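Local coordinates for ribonuclease VapC (Caulobacter crescentus, PDB 5K8J), which probably acts as the toxic, magnesium-dependent ribonuclease of a toxin-antitoxin pair, built on a PIN domain and bound here to its VapB antitoxin, at residues D6-I11 / V110-D115. Sequence-based numbering, arbitrary orientation.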
ATOM      1  N   ASP B   6     -19.641  17.235  -3.254  1.00 13.57           N
ATOM      2  CA  ASP B   6     -20.026  16.466  -4.432  1.00 13.84           C
ATOM      3  C   ASP B   6     -20.050  17.378  -5.656  1.00 15.66           C
ATOM      4  O   ASP B   6     -20.186  18.601  -5.563  1.00 14.21           O
ATOM      5  CB  ASP B   6     -21.391  15.806  -4.225  1.00 17.70           C
ATOM      6  CG  ASP B   6     -21.645  14.607  -5.181  1.00 20.02           C
ATOM      7  OD1 ASP B   6     -20.743  14.248  -5.999  1.00 18.85           O
ATOM      8  OD2 ASP B   6     -22.762  14.032  -5.069  1.00 18.94           O
ATOM      9  N   THR B   7     -19.946  16.767  -6.827  1.00 12.12           N
ATOM     10  CA  THR B   7     -19.876  17.585  -8.046  1.00 13.31           C
ATOM     11  C   THR B   7     -21.067  18.528  -8.181  1.00 16.71           C
ATOM     12  O   THR B   7     -20.910  19.685  -8.604  1.00 14.76           O
ATOM     13  CB  THR B   7     -19.783  16.677  -9.264  1.00 11.61           C
ATOM     14  OG1 THR B   7     -18.601  15.889  -9.140  1.00 13.29           O
ATOM     15  CG2 THR B   7     -19.753  17.483 -10.547  1.00 12.46           C
ATOM     16  N   ASN B   8     -22.278  18.037  -7.888  1.00 15.15           N
ATOM     17  CA  ASN B   8     -23.482  18.849  -8.060  1.00 17.46           C
ATOM     18  C   ASN B   8     -23.381  20.108  -7.223  1.00 13.61           C
ATOM     19  O   ASN B   8     -23.764  21.197  -7.659  1.00 14.26           O
ATOM     20  CB  ASN B   8     -24.716  18.046  -7.647  1.00 23.08           C
ATOM     21  CG  ASN B   8     -24.490  17.266  -6.289  1.00 56.90           C
ATOM     22  OD1 ASN B   8     -23.722  17.711  -5.445  1.00 72.02           O
ATOM     23  ND2 ASN B   8     -25.146  16.125  -6.106  1.00 56.39           N
ATOM     24  N   VAL B   9     -22.870  19.973  -5.995  1.00 13.97           N
ATOM     25  CA  VAL B   9     -22.692  21.130  -5.120  1.00 14.08           C
ATOM     26  C   VAL B   9     -21.720  22.120  -5.755  1.00 17.72           C
ATOM     27  O   VAL B   9     -21.960  23.337  -5.759  1.00 17.26           O
ATOM     28  CB  VAL B   9     -22.207  20.683  -3.722  1.00 14.45           C
ATOM     29  CG1 VAL B   9     -21.947  21.887  -2.818  1.00 18.63           C
ATOM     30  CG2 VAL B   9     -23.227  19.757  -3.064  1.00 19.19           C
ATOM     31  N   ALA B  10     -20.590  21.614  -6.274  1.00 14.84           N
ATOM     32  CA  ALA B  10     -19.616  22.484  -6.914  1.00 13.58           C
ATOM     33  C   ALA B  10     -20.188  23.153  -8.157  1.00 16.79           C
ATOM     34  O   ALA B  10     -19.852  24.305  -8.449  1.00 15.95           O
ATOM     35  CB  ALA B  10     -18.360  21.697  -7.260  1.00 14.68           C
ATOM     36  N   ILE B  11     -20.994  22.433  -8.936  1.00 16.53           N
ATOM     37  CA  ILE B  11     -21.672  23.047 -10.084  1.00 14.98           C
ATOM     38  C   ILE B  11     -22.549  24.216  -9.639  1.00 19.75           C
ATOM     39  O   ILE B  11     -22.572  25.281 -10.279  1.00 20.68           O
ATOM     40  CB  ILE B  11     -22.486  21.994 -10.869  1.00 14.88           C
ATOM     41  CG1 ILE B  11     -21.568  21.094 -11.666  1.00 16.78           C
ATOM     42  CG2 ILE B  11     -23.507  22.675 -11.836  1.00 21.32           C
ATOM     43  CD1 ILE B  11     -22.245  19.888 -12.260  1.00 19.88           C
ATOM     44  N   VAL B 110     -20.391  15.940   1.216  1.00 11.93           N
ATOM     45  CA  VAL B 110     -21.542  16.838   1.165  1.00 12.47           C
ATOM     46  C   VAL B 110     -22.221  16.697  -0.192  1.00 12.29           C
ATOM     47  O   VAL B 110     -21.576  16.897  -1.234  1.00 12.47           O
ATOM     48  CB  VAL B 110     -21.100  18.288   1.370  1.00 14.67           C
ATOM     49  CG1 VAL B 110     -22.287  19.212   1.296  1.00 15.36           C
ATOM     50  CG2 VAL B 110     -20.395  18.435   2.701  1.00 16.10           C
ATOM     51  N   THR B 111     -23.499  16.353  -0.189  1.00 12.63           N
ATOM     52  CA  THR B 111     -24.147  15.961  -1.434  1.00 17.26           C
ATOM     53  C   THR B 111     -25.634  16.273  -1.427  1.00 13.83           C
ATOM     54  O   THR B 111     -26.298  16.315  -0.382  1.00 14.74           O
ATOM     55  CB  THR B 111     -23.931  14.467  -1.736  1.00 16.39           C
ATOM     56  OG1 THR B 111     -24.576  14.122  -2.974  1.00 16.81           O
ATOM     57  CG2 THR B 111     -24.505  13.606  -0.663  1.00 14.60           C
ATOM     58  N   PHE B 112     -26.157  16.539  -2.628  1.00 15.10           N
ATOM     59  CA  PHE B 112     -27.600  16.589  -2.816  1.00 17.67           C
ATOM     60  C   PHE B 112     -28.233  15.220  -3.026  1.00 22.15           C
ATOM     61  O   PHE B 112     -29.463  15.131  -3.086  1.00 22.26           O
ATOM     62  CB  PHE B 112     -27.954  17.408  -4.061  1.00 23.78           C
ATOM     63  CG  PHE B 112     -27.499  18.826  -4.039  1.00 19.62           C
ATOM     64  CD1 PHE B 112     -27.606  19.602  -2.911  1.00 24.78           C
ATOM     65  CD2 PHE B 112     -27.025  19.400  -5.205  1.00 26.48           C
ATOM     66  CE1 PHE B 112     -27.192  20.937  -2.934  1.00 33.96           C
ATOM     67  CE2 PHE B 112     -26.613  20.718  -5.232  1.00 28.50           C
ATOM     68  CZ  PHE B 112     -26.687  21.480  -4.100  1.00 28.31           C
ATOM     69  N   ASN B 113     -27.435  14.172  -3.211  1.00 20.04           N
ATOM     70  CA  ASN B 113     -27.963  12.865  -3.571  1.00 21.91           C
ATOM     71  C   ASN B 113     -27.571  11.826  -2.536  1.00 14.74           C
ATOM     72  O   ASN B 113     -26.989  10.804  -2.904  1.00 18.42           O
ATOM     73  CB  ASN B 113     -27.409  12.394  -4.921  1.00 23.97           C
ATOM     74  CG  ASN B 113     -27.703  13.341  -6.056  1.00 47.35           C
ATOM     75  OD1 ASN B 113     -28.735  14.001  -6.077  1.00 64.09           O
ATOM     76  ND2 ASN B 113     -26.791  13.387  -7.034  1.00 46.80           N
ATOM     77  N   ALA B 114     -27.886  12.056  -1.256  1.00 20.36           N
ATOM     78  CA  ALA B 114     -27.365  11.181  -0.211  1.00 19.81           C
ATOM     79  C   ALA B 114     -27.821   9.735  -0.378  1.00 17.15           C
ATOM     80  O   ALA B 114     -27.073   8.803  -0.019  1.00 17.17           O
ATOM     81  CB  ALA B 114     -27.786  11.706   1.160  1.00 24.06           C
ATOM     82  N   ASP B 115     -28.996   9.517  -0.958  1.00 20.16           N
ATOM     83  CA  ASP B 115     -29.510   8.153  -1.070  1.00 23.76           C
ATOM     84  C   ASP B 115     -28.618   7.269  -1.930  1.00 20.56           C
ATOM     85  O   ASP B 115     -28.598   6.049  -1.728  1.00 24.83           O
ATOM     86  CB  ASP B 115     -30.930   8.177  -1.633  1.00 35.52           C
ATOM     87  CG  ASP B 115     -31.950   8.583  -0.594  1.00 50.49           C
ATOM     88  OD1 ASP B 115     -31.647   8.477   0.618  1.00 52.62           O
ATOM     89  OD2 ASP B 115     -33.054   9.008  -0.988  1.00 58.89           O
TER
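D6 and T111 meet at the carboxyl end of the parallel PIN-domain sheet, where strand 3-5 turns into helix 7-15 beside strand 108-111. Just past the end of strand 3-5, D6 N gives a backbone hydrogen bond to V110 O (2.8 Å). Beyond this bond the two side chains run alongside each other in the same direction. T111 OG1, anti to its own backbone N (chi1 -180°), donates to D6 OD2 on the anti lone pair, the one facing away from OD1, at 2.8 Å. The same hydroxyl accepts from N113 N in a nearly straight bond, closing an ST turn that bends the chain off the strand. D6 OD1 in turn takes T7 N from well above the carboxylate plane, so each carboxylate oxygen has a hydrogen-bond partner, and together the two should limit the group's rotation. D6 is a predicted magnesium ligand, and its side chain lies about 5 Å from that of D95, the other predicted one; T111 is therefore probably a second-shell residue that positions the acid. R74 of the neighbouring VapB chain approaches OD1 in a long, weak ion pair.

Further along the helix, the side chains of N8 and F112 pass alongside one another, running opposite ways, with amide and ring planes 43° apart and N8 CG 3.5 Å from F112 CD2. H12 meets the F112 ring edge-to-face. V9 CG2, anti to its own carbonyl carbon, lies over one face of the F112 ring in a CH-pi contact, 4.0 Å from the centroid and 10° off the ring normal.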